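Local coordinates for muconate cycloisomerase (Azorhizobium caulinodans, PDB 3MY9), which is an enolase-superfamily protein that joins an enolase-like N-terminal domain to a barrel-type C-terminal domain in which a magnesium ion is bound, at residues A149-M154 and G186-R191; V164-T169 and P219-Q224; E182-E187 and I192-D197; V255-V260 and A292-Y297; L323-Y328 and G348-P353. All coordinates share one frame; numbering follows the deposited sequence.

Interaction 1: A149-M154 and G186-R191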
# COMPACT_ATOMS: atom_id res chain seq x y z
N ALA A 149 45.31 -23.33 0.23
CA ALA A 149 46.19 -22.21 0.60
C ALA A 149 45.49 -21.30 1.62
O ALA A 149 46.08 -20.89 2.61
CB ALA A 149 46.59 -21.40 -0.63
N ASP A 150 44.22 -21.01 1.36
CA ASP A 150 43.43 -20.15 2.23
C ASP A 150 43.14 -20.80 3.58
O ASP A 150 43.15 -20.12 4.62
CB ASP A 150 42.11 -19.72 1.55
CG ASP A 150 42.19 -18.35 0.89
OD1 ASP A 150 43.18 -17.63 1.14
OD2 ASP A 150 41.25 -17.98 0.15
N LEU A 151 42.87 -22.10 3.57
CA LEU A 151 42.58 -22.85 4.80
C LEU A 151 43.76 -22.81 5.77
O LEU A 151 43.56 -22.72 6.98
CB LEU A 151 42.24 -24.32 4.46
CG LEU A 151 41.83 -25.26 5.61
CD1 LEU A 151 40.71 -24.63 6.43
CD2 LEU A 151 41.42 -26.69 5.11
N GLU A 152 44.98 -22.90 5.25
CA GLU A 152 46.15 -22.85 6.12
C GLU A 152 46.32 -21.45 6.69
O GLU A 152 46.64 -21.31 7.87
CB GLU A 152 47.41 -23.33 5.38
CG GLU A 152 47.40 -24.83 5.14
CD GLU A 152 47.67 -25.65 6.42
OE1 GLU A 152 48.59 -25.31 7.20
OE2 GLU A 152 46.95 -26.65 6.63
N ARG A 153 46.09 -20.43 5.88
CA ARG A 153 46.07 -19.05 6.38
C ARG A 153 45.11 -18.90 7.56
O ARG A 153 45.49 -18.41 8.62
CB ARG A 153 45.71 -18.05 5.28
CG ARG A 153 46.76 -17.96 4.21
CD ARG A 153 46.43 -16.95 3.14
NE ARG A 153 47.23 -17.17 1.95
CZ ARG A 153 47.24 -16.40 0.86
NH1 ARG A 153 46.48 -15.31 0.78
NH2 ARG A 153 48.04 -16.72 -0.16
N MET A 154 43.88 -19.36 7.38
CA MET A 154 42.87 -19.34 8.45
C MET A 154 43.37 -20.11 9.67
O MET A 154 43.20 -19.68 10.81
CB MET A 154 41.54 -19.94 7.97
CG MET A 154 40.85 -19.09 6.92
SD MET A 154 39.30 -19.75 6.26
CE MET A 154 38.30 -19.42 7.70
N GLY A 186 32.87 -26.80 9.57
CA GLY A 186 33.31 -28.03 10.26
C GLY A 186 34.51 -27.86 11.20
O GLY A 186 34.56 -28.46 12.28
N GLU A 187 35.48 -27.05 10.81
CA GLU A 187 36.64 -26.83 11.67
C GLU A 187 36.46 -25.72 12.70
O GLU A 187 36.88 -25.84 13.86
CB GLU A 187 37.85 -26.46 10.83
CG GLU A 187 39.12 -26.24 11.70
CD GLU A 187 40.38 -26.65 11.01
OE1 GLU A 187 41.47 -26.56 11.65
OE2 GLU A 187 40.28 -27.08 9.83
N PHE A 188 35.87 -24.61 12.25
CA PHE A 188 35.85 -23.38 13.01
C PHE A 188 34.52 -23.10 13.71
O PHE A 188 34.49 -22.35 14.67
CB PHE A 188 36.21 -22.22 12.10
CG PHE A 188 37.62 -22.30 11.54
CD1 PHE A 188 38.72 -22.09 12.36
CD2 PHE A 188 37.83 -22.54 10.18
CE1 PHE A 188 40.00 -22.16 11.84
CE2 PHE A 188 39.10 -22.58 9.66
CZ PHE A 188 40.19 -22.41 10.48
N GLY A 189 33.42 -23.66 13.20
CA GLY A 189 32.11 -23.40 13.76
C GLY A 189 31.87 -21.91 13.85
O GLY A 189 32.07 -21.20 12.87
N GLU A 190 31.48 -21.43 15.04
CA GLU A 190 31.20 -20.01 15.26
C GLU A 190 32.41 -19.24 15.80
O GLU A 190 32.30 -18.07 16.19
CB GLU A 190 30.02 -19.83 16.22
CG GLU A 190 28.66 -20.35 15.72
CD GLU A 190 27.71 -20.71 16.87
OE1 GLU A 190 27.37 -19.80 17.67
OE2 GLU A 190 27.32 -21.91 16.97
N ARG A 191 33.57 -19.86 15.80
CA ARG A 191 34.77 -19.16 16.18
C ARG A 191 35.20 -18.13 15.13
O ARG A 191 36.07 -17.31 15.39
CB ARG A 191 35.90 -20.15 16.45
CG ARG A 191 35.59 -21.11 17.61
CD ARG A 191 36.34 -22.44 17.43
NE ARG A 191 37.72 -22.21 17.03
CZ ARG A 191 38.44 -23.01 16.24
NH1 ARG A 191 37.93 -24.14 15.73
NH2 ARG A 191 39.71 -22.68 15.96
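Two helices of the outer layer of the barrel domain, 147-157 and 174-188, meet where L151 and M154 of the first close on F188 at the end of the second. The ring of F188 is the common partner. M154 touches it at two points: CB lies 3.8 Å from F188 CZ, and further along the chain CE lies 3.8 Å from F188 CE2. The thioether reaches this position because the side chain turns at its last torsion (chi3 74°), which swings the methyl back to the ring. M154 SD is then 5.4 Å from the centroid of the F188 ring and 51° off its normal, an oblique Met-aromatic contact. L151 adds a looser touch, its CD1 4.2 Å from F188 CE2. That same methyl is 4.2 Å from E187 OE2, whose carboxylate is held by a salt bridge to R155. The aliphatic part of E187 folds over the phenyl group, with E187 CG 4.0 Å above the plane of the F188 ring and over its centre. Just beyond, the helix stops: G189 has a positive phi of 53°, and R191 N bonds to F188 O at 2.9 Å. V158, in a nearby loop, also touches F188. Apolar contact between consecutive outer helices, made here by a Met-aromatic pair at a helix C-terminus, is typical of beta/alpha barrels.

Interaction 2: V164-T169 and P219-Q224. With MG (magnesium ion), chain C.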
# COMPACT_ATOMS: atom_id res chain seq x y z
N VAL A 164 37.26 -12.13 11.79
CA VAL A 164 36.44 -11.72 10.67
C VAL A 164 37.02 -12.14 9.32
O VAL A 164 38.11 -11.72 8.97
CB VAL A 164 36.26 -10.21 10.64
CG1 VAL A 164 35.33 -9.82 9.44
CG2 VAL A 164 35.66 -9.72 11.94
N PHE A 165 36.26 -12.94 8.57
CA PHE A 165 36.63 -13.40 7.26
C PHE A 165 35.53 -13.12 6.24
O PHE A 165 34.34 -13.30 6.54
CB PHE A 165 36.91 -14.88 7.31
CG PHE A 165 38.11 -15.21 8.14
CD1 PHE A 165 39.37 -15.30 7.55
CD2 PHE A 165 38.00 -15.33 9.52
CE1 PHE A 165 40.50 -15.54 8.33
CE2 PHE A 165 39.13 -15.58 10.31
CZ PHE A 165 40.38 -15.68 9.71
N LYS A 166 35.91 -12.66 5.06
CA LYS A 166 34.93 -12.50 3.99
C LYS A 166 35.25 -13.36 2.77
O LYS A 166 36.27 -13.18 2.15
CB LYS A 166 34.82 -11.05 3.56
CG LYS A 166 33.58 -10.81 2.71
CD LYS A 166 33.78 -9.55 1.86
CE LYS A 166 33.04 -8.40 2.37
NZ LYS A 166 33.43 -7.26 1.46
N MET A 167 34.35 -14.29 2.42
CA MET A 167 34.60 -15.21 1.31
C MET A 167 33.97 -14.58 0.07
O MET A 167 32.81 -14.22 0.08
CB MET A 167 33.99 -16.62 1.59
CG MET A 167 34.46 -17.79 0.63
SD MET A 167 33.37 -19.26 0.78
CE MET A 167 33.82 -20.12 -0.73
N LYS A 168 34.77 -14.45 -0.99
CA LYS A 168 34.27 -14.13 -2.29
C LYS A 168 33.51 -15.35 -2.84
O LYS A 168 34.02 -16.47 -2.86
CB LYS A 168 35.42 -13.75 -3.19
CG LYS A 168 35.07 -13.03 -4.45
CD LYS A 168 36.38 -12.52 -5.11
CE LYS A 168 36.30 -12.46 -6.64
NZ LYS A 168 37.60 -12.89 -7.31
N THR A 169 32.27 -15.14 -3.25
CA THR A 169 31.44 -16.26 -3.68
C THR A 169 30.89 -15.94 -5.06
O THR A 169 30.94 -14.79 -5.50
CB THR A 169 30.25 -16.47 -2.71
OG1 THR A 169 29.66 -15.21 -2.44
CG2 THR A 169 30.67 -17.09 -1.39
N PRO A 219 26.00 -17.23 7.50
CA PRO A 219 27.01 -16.17 7.48
C PRO A 219 26.51 -14.93 8.23
O PRO A 219 25.31 -14.73 8.37
CB PRO A 219 27.17 -15.88 6.00
CG PRO A 219 25.92 -16.35 5.37
CD PRO A 219 25.46 -17.51 6.17
N THR A 220 27.42 -14.12 8.75
CA THR A 220 27.04 -12.88 9.44
C THR A 220 26.30 -11.95 8.51
O THR A 220 25.35 -11.33 8.92
CB THR A 220 28.27 -12.21 10.07
OG1 THR A 220 28.77 -13.12 11.04
CG2 THR A 220 27.95 -10.84 10.74
N PHE A 221 26.73 -11.86 7.26
CA PHE A 221 25.92 -11.17 6.26
C PHE A 221 26.32 -11.62 4.88
O PHE A 221 27.38 -12.21 4.69
CB PHE A 221 25.97 -9.62 6.39
CG PHE A 221 27.36 -8.97 6.18
CD1 PHE A 221 27.99 -8.98 4.93
CD2 PHE A 221 27.97 -8.26 7.22
CE1 PHE A 221 29.23 -8.35 4.73
CE2 PHE A 221 29.21 -7.63 7.04
CZ PHE A 221 29.86 -7.68 5.80
N ILE A 222 25.47 -11.33 3.91
CA ILE A 222 25.76 -11.57 2.49
C ILE A 222 25.76 -10.21 1.79
O ILE A 222 24.78 -9.46 1.90
CB ILE A 222 24.72 -12.48 1.87
CG1 ILE A 222 24.76 -13.88 2.54
CG2 ILE A 222 24.93 -12.58 0.37
CD1 ILE A 222 23.61 -14.76 2.16
N GLU A 223 26.86 -9.86 1.15
CA GLU A 223 27.01 -8.53 0.54
C GLU A 223 26.54 -8.45 -0.90
O GLU A 223 26.98 -9.23 -1.75
CB GLU A 223 28.46 -8.03 0.67
CG GLU A 223 28.75 -6.71 -0.04
CD GLU A 223 30.09 -6.08 0.38
OE1 GLU A 223 30.78 -6.61 1.29
OE2 GLU A 223 30.47 -5.06 -0.21
N GLN A 224 25.62 -7.51 -1.14
CA GLN A 224 25.16 -7.07 -2.46
C GLN A 224 25.23 -8.16 -3.53
O GLN A 224 26.04 -8.10 -4.46
CB GLN A 224 25.98 -5.80 -2.86
CG GLN A 224 25.45 -5.01 -4.04
CD GLN A 224 24.24 -4.14 -3.65
OE1 GLN A 224 24.25 -3.51 -2.59
NE2 GLN A 224 23.20 -4.11 -4.49
MG MG C . 31.18 -4.41 -2.17
O HOH W 1 31.80 -3.58 -3.94
O HOH W 2 29.50 -4.99 -3.36
O HOH W 3 31.99 -6.17 -2.84
O HOH W 4 33.25 -3.83 -1.44
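K166 and E223 face each other inside the beta/alpha barrel, on strands 164-168 and 222-223, which are separated in the sheet by strand 193-197. Their CA positions are too far apart for backbone pairing, so the long side chains bridge the gap. The ionic part is a salt bridge: K166 NZ donates to E223 OE1 at 2.7 Å, meeting the carboxylate on its syn side but 33° out of its plane. The lysine leaves its strand with CG anti to the backbone N (chi1 -166°) and bends at chi3 (-104°), which brings its end across the glutamate at roughly a right angle. E326 and D197 also form salt bridges with K166 NZ, and D197 OD1 lies close to E223 OE1. The metal part belongs to the other carboxylate oxygen, since E223 OE2 binds the magnesium ion; D248 and four waters complete six ligands. One carboxylate is thus fixed from both ends, by the lysine on OE1 and a metal on OE2. The apolar part is slight: K166 CE approaches the edge of the F221 ring, 4.5 Å from F221 CE1. That ring also packs edge-to-face with Y297 and touches F205 of a neighbouring subunit. At the magnesium ion, E223 OE2 stands 2.2 Å away, and waters 1 and 3 each 2.0 Å.

Interaction 3: E182-E187 and I192-D197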
# COMPACT_ATOMS: atom_id res chain seq x y z
N GLU A 182 31.24 -25.80 3.97
CA GLU A 182 31.10 -26.94 4.87
C GLU A 182 32.40 -27.22 5.60
O GLU A 182 32.37 -27.49 6.79
CB GLU A 182 30.68 -28.22 4.12
CG GLU A 182 30.00 -29.26 5.05
CD GLU A 182 28.53 -28.91 5.35
OE1 GLU A 182 27.66 -29.04 4.43
OE2 GLU A 182 28.23 -28.49 6.51
N THR A 183 33.53 -27.20 4.89
CA THR A 183 34.83 -27.44 5.52
C THR A 183 35.14 -26.35 6.54
O THR A 183 35.61 -26.64 7.63
CB THR A 183 35.98 -27.49 4.49
OG1 THR A 183 35.68 -28.45 3.47
CG2 THR A 183 37.31 -27.81 5.15
N MET A 184 34.84 -25.10 6.20
CA MET A 184 35.07 -23.97 7.11
C MET A 184 34.23 -24.04 8.38
O MET A 184 34.74 -23.80 9.47
CB MET A 184 34.81 -22.62 6.42
CG MET A 184 36.00 -22.05 5.64
SD MET A 184 35.48 -20.57 4.73
CE MET A 184 36.85 -20.22 3.68
N ARG A 185 32.94 -24.34 8.25
CA ARG A 185 32.08 -24.46 9.44
C ARG A 185 32.45 -25.73 10.25
O ARG A 185 32.39 -25.70 11.47
CB ARG A 185 30.58 -24.45 9.09
CG ARG A 185 30.01 -23.05 8.73
CD ARG A 185 30.37 -21.98 9.75
NE ARG A 185 29.56 -20.77 9.58
CZ ARG A 185 29.81 -19.59 10.16
NH1 ARG A 185 30.84 -19.42 10.99
NH2 ARG A 185 28.98 -18.58 9.92
N GLY A 186 32.87 -26.80 9.57
CA GLY A 186 33.31 -28.03 10.26
C GLY A 186 34.51 -27.86 11.20
O GLY A 186 34.56 -28.46 12.28
N GLU A 187 35.48 -27.05 10.81
CA GLU A 187 36.64 -26.83 11.67
C GLU A 187 36.46 -25.72 12.70
O GLU A 187 36.88 -25.84 13.86
CB GLU A 187 37.85 -26.46 10.83
CG GLU A 187 39.12 -26.24 11.70
CD GLU A 187 40.38 -26.65 11.01
OE1 GLU A 187 41.47 -26.56 11.65
OE2 GLU A 187 40.28 -27.08 9.83
N ILE A 192 34.62 -18.21 13.93
CA ILE A 192 34.85 -17.20 12.91
C ILE A 192 33.55 -16.47 12.61
O ILE A 192 32.48 -17.07 12.63
CB ILE A 192 35.45 -17.78 11.59
CG1 ILE A 192 34.50 -18.79 10.94
CG2 ILE A 192 36.83 -18.40 11.85
CD1 ILE A 192 34.92 -19.18 9.58
N ASP A 193 33.70 -15.18 12.36
CA ASP A 193 32.67 -14.30 11.93
C ASP A 193 32.81 -14.27 10.40
O ASP A 193 33.59 -13.50 9.87
CB ASP A 193 32.89 -12.92 12.58
CG ASP A 193 31.92 -11.85 12.09
OD1 ASP A 193 31.14 -12.10 11.15
OD2 ASP A 193 31.93 -10.73 12.65
N LEU A 194 32.03 -15.12 9.72
CA LEU A 194 32.19 -15.37 8.31
C LEU A 194 31.18 -14.58 7.50
O LEU A 194 29.98 -14.72 7.73
CB LEU A 194 32.00 -16.86 8.02
CG LEU A 194 32.08 -17.33 6.56
CD1 LEU A 194 33.42 -16.99 5.96
CD2 LEU A 194 31.84 -18.85 6.46
N ARG A 195 31.66 -13.80 6.54
CA ARG A 195 30.81 -13.03 5.64
C ARG A 195 31.02 -13.53 4.22
O ARG A 195 32.10 -14.04 3.90
CB ARG A 195 31.17 -11.54 5.72
CG ARG A 195 30.86 -10.90 7.07
CD ARG A 195 32.12 -10.72 7.90
NE ARG A 195 31.82 -10.17 9.21
CZ ARG A 195 31.95 -8.90 9.53
NH1 ARG A 195 32.38 -8.00 8.65
NH2 ARG A 195 31.66 -8.51 10.74
N LEU A 196 30.00 -13.41 3.38
CA LEU A 196 30.12 -13.80 1.96
C LEU A 196 29.89 -12.57 1.09
O LEU A 196 29.06 -11.73 1.42
CB LEU A 196 29.08 -14.85 1.56
CG LEU A 196 28.94 -16.07 2.48
CD1 LEU A 196 27.87 -17.07 1.94
CD2 LEU A 196 30.26 -16.79 2.60
N ASP A 197 30.57 -12.50 -0.03
CA ASP A 197 30.40 -11.39 -0.95
C ASP A 197 30.27 -11.91 -2.38
O ASP A 197 31.19 -12.49 -2.89
CB ASP A 197 31.64 -10.50 -0.85
CG ASP A 197 31.48 -9.17 -1.57
OD1 ASP A 197 32.33 -8.30 -1.31
OD2 ASP A 197 30.48 -8.97 -2.32
O HOH W 5 29.41 -16.01 11.11
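R185 fastens helix 174-188 to I192 and L194 of the following strand by a mixed polar and apolar contact within the beta-alpha-beta unit 164-168, 174-188, 193-197. Its NH1 donates to I192 O at 3.3 Å with an N-H...O angle of 148°. The oxygen lies within 5° of the guanidinium plane, yet the nitrogen stands above the carbonyl plane, 36° out of it. NH1 also binds G189 O, and NE binds F217 O, so several backbone carbonyls fix the rotation of the group. Water 5 continues the link at the guanidinium edge, accepting from R185 NH2 at 2.9 Å and from L194 N at 3.1 Å. One face of the guanidinium is covered by L194, whose CB is 4.0 Å from R185 NH2. A bend at chi2 of the arginine folds its chain so that the flat end can lie over this leucine. The apolar side is carried by M184 SD, 4.3 Å from L194 CD1. Neighbouring elements add to this layer: M184 touches F147 and M154 of helix 147-157, I192 packs on M154 and on F165 of strand 164-168, and L194 rests on L181 of its own beta-alpha-beta helix.

Interaction 4: V255-V260 and A292-Y297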
# COMPACT_ATOMS: atom_id res chain seq x y z
N VAL A 255 20.27 9.72 0.79
CA VAL A 255 19.10 9.51 -0.04
C VAL A 255 18.85 8.03 -0.37
O VAL A 255 17.71 7.55 -0.28
CB VAL A 255 19.20 10.30 -1.36
CG1 VAL A 255 17.99 9.99 -2.23
CG2 VAL A 255 19.30 11.80 -1.09
N ASP A 256 19.89 7.30 -0.78
CA ASP A 256 19.73 5.88 -1.07
C ASP A 256 19.26 5.18 0.21
O ASP A 256 18.41 4.30 0.16
CB ASP A 256 21.06 5.21 -1.53
CG ASP A 256 21.58 5.74 -2.87
OD1 ASP A 256 20.82 6.34 -3.65
OD2 ASP A 256 22.78 5.53 -3.15
N LEU A 257 19.83 5.54 1.34
CA LEU A 257 19.54 4.85 2.57
C LEU A 257 18.07 5.01 2.92
O LEU A 257 17.43 4.03 3.25
CB LEU A 257 20.44 5.33 3.71
CG LEU A 257 20.18 4.68 5.09
CD1 LEU A 257 20.35 3.16 5.05
CD2 LEU A 257 21.11 5.31 6.11
N MET A 258 17.51 6.21 2.81
CA MET A 258 16.07 6.38 3.07
C MET A 258 15.20 5.48 2.20
O MET A 258 14.18 4.97 2.66
CB MET A 258 15.60 7.85 2.97
CG MET A 258 16.07 8.71 4.17
SD MET A 258 15.45 8.37 5.87
CE MET A 258 14.77 6.75 5.84
N GLU A 259 15.61 5.27 0.95
CA GLU A 259 14.86 4.37 0.07
C GLU A 259 15.08 2.89 0.45
O GLU A 259 14.16 2.09 0.37
CB GLU A 259 15.22 4.62 -1.37
CG GLU A 259 14.29 3.93 -2.35
CD GLU A 259 12.84 4.45 -2.29
OE1 GLU A 259 12.59 5.64 -1.98
OE2 GLU A 259 11.94 3.65 -2.57
N VAL A 260 16.30 2.54 0.84
CA VAL A 260 16.58 1.21 1.30
C VAL A 260 15.70 0.90 2.54
O VAL A 260 15.13 -0.17 2.63
CB VAL A 260 18.10 1.03 1.58
CG1 VAL A 260 18.41 -0.21 2.41
CG2 VAL A 260 18.90 1.04 0.25
N ALA A 292 16.98 3.27 12.14
CA ALA A 292 16.33 2.20 11.37
C ALA A 292 16.77 0.79 11.74
O ALA A 292 16.19 -0.15 11.24
CB ALA A 292 16.53 2.40 9.87
N GLY A 293 17.76 0.66 12.61
CA GLY A 293 18.24 -0.64 13.06
C GLY A 293 19.13 -1.32 12.05
O GLY A 293 19.22 -2.54 12.05
N LEU A 294 19.79 -0.56 11.19
CA LEU A 294 20.71 -1.13 10.19
C LEU A 294 22.15 -0.85 10.60
O LEU A 294 22.56 0.30 10.63
CB LEU A 294 20.44 -0.55 8.79
CG LEU A 294 18.98 -0.57 8.23
CD1 LEU A 294 19.02 -0.10 6.78
CD2 LEU A 294 18.35 -1.94 8.27
N PRO A 295 22.92 -1.89 10.99
CA PRO A 295 24.34 -1.65 11.28
C PRO A 295 25.16 -1.28 10.02
O PRO A 295 24.82 -1.65 8.89
CB PRO A 295 24.84 -3.00 11.85
CG PRO A 295 23.66 -3.83 12.04
CD PRO A 295 22.52 -3.28 11.24
N GLY A 296 26.22 -0.53 10.24
CA GLY A 296 27.13 -0.16 9.21
C GLY A 296 28.40 -0.97 9.25
O GLY A 296 28.86 -1.46 10.31
N TYR A 297 28.97 -1.08 8.06
CA TYR A 297 30.24 -1.72 7.82
C TYR A 297 31.13 -0.67 7.16
O TYR A 297 30.65 0.10 6.35
CB TYR A 297 29.97 -2.90 6.91
CG TYR A 297 31.18 -3.67 6.42
CD1 TYR A 297 32.08 -4.22 7.31
CD2 TYR A 297 31.37 -3.90 5.05
CE1 TYR A 297 33.16 -4.94 6.88
CE2 TYR A 297 32.48 -4.64 4.60
CZ TYR A 297 33.36 -5.16 5.53
OH TYR A 297 34.44 -5.91 5.15
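L294 follows a Schellman motif that ends helix 279-292 and sends its side chain toward L257 and V260 of helix 254-263, in the outer layer of the beta/alpha barrel. At that turn the backbone of G293 leaves helical geometry with a positive phi (78°), and two bonds reach back into the last helical turn. The chain can then run on through P295 into strand 296-297. Across the contact itself the interaction is apolar and narrow. A single methyl of L294 does the touching, with L294 CD1 3.9 Å from L257 CD1, while the two leucine side chains slide past each other in opposite directions. L294 has CG beside its backbone N (chi1 -52°) and an extended second torsion (chi2 -173°), which together carry CD1 out to the helix. Around this pair, L257 also packs on L285, I288 and A289 of helix 279-292 and on I269 of strand 268-270, and L294 touches V261. The assembly reaches the helix too, for E259 forms a salt bridge with R263 of another subunit. One turn along from L257, V260 N bonds to D256 O at 2.8 Å, and V260 CG1 approaches the same L294 CD1 at 4.4 Å.

Interaction 5: L323-Y328 and G348-P353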
# COMPACT_ATOMS: atom_id res chain seq x y z
N LEU A 323 30.39 -3.38 12.20
CA LEU A 323 30.73 -4.59 11.46
C LEU A 323 32.20 -4.69 11.01
O LEU A 323 32.58 -5.67 10.37
CB LEU A 323 29.81 -4.74 10.25
CG LEU A 323 28.37 -5.06 10.64
CD1 LEU A 323 27.41 -4.84 9.44
CD2 LEU A 323 28.31 -6.48 11.20
N GLY A 324 33.04 -3.72 11.41
CA GLY A 324 34.49 -3.74 11.08
C GLY A 324 34.73 -3.07 9.73
O GLY A 324 33.90 -2.26 9.28
N CYS A 325 35.86 -3.39 9.10
CA CYS A 325 36.23 -2.79 7.82
C CYS A 325 37.13 -3.73 7.05
O CYS A 325 37.47 -4.80 7.55
CB CYS A 325 36.93 -1.45 8.05
SG CYS A 325 38.57 -1.60 8.85
N GLU A 326 37.48 -3.36 5.83
CA GLU A 326 38.46 -4.12 5.03
C GLU A 326 39.27 -3.18 4.15
O GLU A 326 38.86 -2.04 3.92
CB GLU A 326 37.79 -5.16 4.14
CG GLU A 326 36.99 -4.56 3.00
CD GLU A 326 36.21 -5.62 2.26
OE1 GLU A 326 35.15 -6.01 2.77
OE2 GLU A 326 36.68 -6.10 1.20
N PHE A 327 40.38 -3.68 3.61
CA PHE A 327 41.23 -2.87 2.72
C PHE A 327 40.87 -3.02 1.23
O PHE A 327 40.54 -4.12 0.78
CB PHE A 327 42.70 -3.21 2.94
CG PHE A 327 43.24 -2.81 4.28
CD1 PHE A 327 42.85 -1.62 4.89
CD2 PHE A 327 44.18 -3.61 4.92
CE1 PHE A 327 43.37 -1.25 6.12
CE2 PHE A 327 44.72 -3.23 6.15
CZ PHE A 327 44.32 -2.06 6.75
N TYR A 328 40.99 -1.90 0.50
CA TYR A 328 40.55 -1.74 -0.91
C TYR A 328 40.72 -2.99 -1.78
O TYR A 328 39.78 -3.46 -2.44
CB TYR A 328 41.27 -0.56 -1.57
CG TYR A 328 40.65 -0.08 -2.88
CD1 TYR A 328 41.42 0.07 -4.03
CD2 TYR A 328 39.29 0.24 -2.95
CE1 TYR A 328 40.85 0.52 -5.23
CE2 TYR A 328 38.71 0.69 -4.14
CZ TYR A 328 39.49 0.83 -5.28
OH TYR A 328 38.90 1.27 -6.46
N GLY A 348 43.97 -9.00 13.79
CA GLY A 348 42.63 -8.87 13.22
C GLY A 348 41.93 -7.55 13.41
O GLY A 348 40.73 -7.45 13.17
N HIS A 349 42.68 -6.51 13.78
CA HIS A 349 42.08 -5.19 13.99
C HIS A 349 43.04 -4.08 13.64
O HIS A 349 44.24 -4.20 13.86
CB HIS A 349 41.57 -5.03 15.43
CG HIS A 349 42.61 -5.26 16.48
ND1 HIS A 349 42.67 -6.42 17.22
CD2 HIS A 349 43.63 -4.48 16.92
CE1 HIS A 349 43.68 -6.35 18.07
NE2 HIS A 349 44.28 -5.18 17.90
N VAL A 350 42.50 -2.98 13.11
CA VAL A 350 43.27 -1.77 12.90
C VAL A 350 43.39 -1.01 14.23
O VAL A 350 42.43 -0.93 14.99
CB VAL A 350 42.56 -0.83 11.87
CG1 VAL A 350 43.27 0.51 11.78
CG2 VAL A 350 42.48 -1.48 10.51
N ILE A 351 44.57 -0.46 14.51
CA ILE A 351 44.78 0.33 15.73
C ILE A 351 44.49 1.76 15.35
O ILE A 351 45.05 2.25 14.36
CB ILE A 351 46.19 0.20 16.26
CG1 ILE A 351 46.61 -1.26 16.31
CG2 ILE A 351 46.30 0.84 17.68
CD1 ILE A 351 45.75 -2.07 17.22
N VAL A 352 43.55 2.39 16.05
CA VAL A 352 43.17 3.76 15.71
C VAL A 352 44.31 4.64 16.18
O VAL A 352 44.62 4.66 17.38
CB VAL A 352 41.80 4.20 16.33
CG1 VAL A 352 41.48 5.65 15.98
CG2 VAL A 352 40.66 3.32 15.83
N PRO A 353 44.99 5.33 15.24
CA PRO A 353 46.17 6.10 15.60
C PRO A 353 45.83 7.16 16.62
O PRO A 353 44.78 7.79 16.54
CB PRO A 353 46.55 6.78 14.28
CG PRO A 353 45.26 6.92 13.57
CD PRO A 353 44.57 5.63 13.86
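V350 puts one methyl into the angle between C325 and F327, two residues whose side chains come from the same side of the segment 323-328. The methyl is CG2: it lies 4.2 Å from C325 SG and 4.2 Å from F327 CZ. Those two partners are themselves 6.1 Å apart, C325 SG to F327 CZ, and they approach CG2 from directions nearly at right angles. The rotamers explain the meeting. In V350, CG1 is anti to the backbone N (chi1 173°), which leaves CG2 anti to the carbonyl carbon and directed at the opposite segment. C325 places SG between its backbone N and carbonyl carbon (chi1 68°). F327 instead turns CG away from its carbonyl carbon (chi1 -67°), and the far end of the ring, CZ, is what arrives, obliquely to the methyl. Between them, E326 points away from segment 348-353, and its carboxylate meets K166 and Y297. The nearest CA atoms, C325 and V350, are 8.7 Å apart, too far for the backbones to pair. Strand 135-142 lies alongside both: it is the antiparallel neighbour of strand 349-351, and C325 has backbone bonds to P137 and S139 on it. I136 and L138 of that strand also touch C325, L138 reaches F327, and I343 packs on V350. With a thiol, a phenyl ring end and a valine methyl as the only groups meeting across these segments, the contact is dispersive and hydrophobic, without a polar bond to set its direction.

The polar centre is interaction 2, which holds K166 and the magnesium ligand E223 and is touched by residues of interactions 3, 4 and 5. E326 of interaction 5 reaches K166, with E326 OE1 2.5 Å from K166 NZ, and Y297 OH of interaction 4 lies 2.5 Å from that same E326 OE1. Interaction 3 is nested within the loop closed by interaction 2 and joins it through T220 OG1 and D193 OD1, 2.6 Å apart; its R195 NH1 also meets L323 O of interaction 5 at 2.9 Å. Interaction 1 continues interaction 3 outward, sharing G186 and E187, with M154 SD 3.6 Å from M184 CE. Interactions 1 and 4 remain apart, their centres about 31 Å from each other.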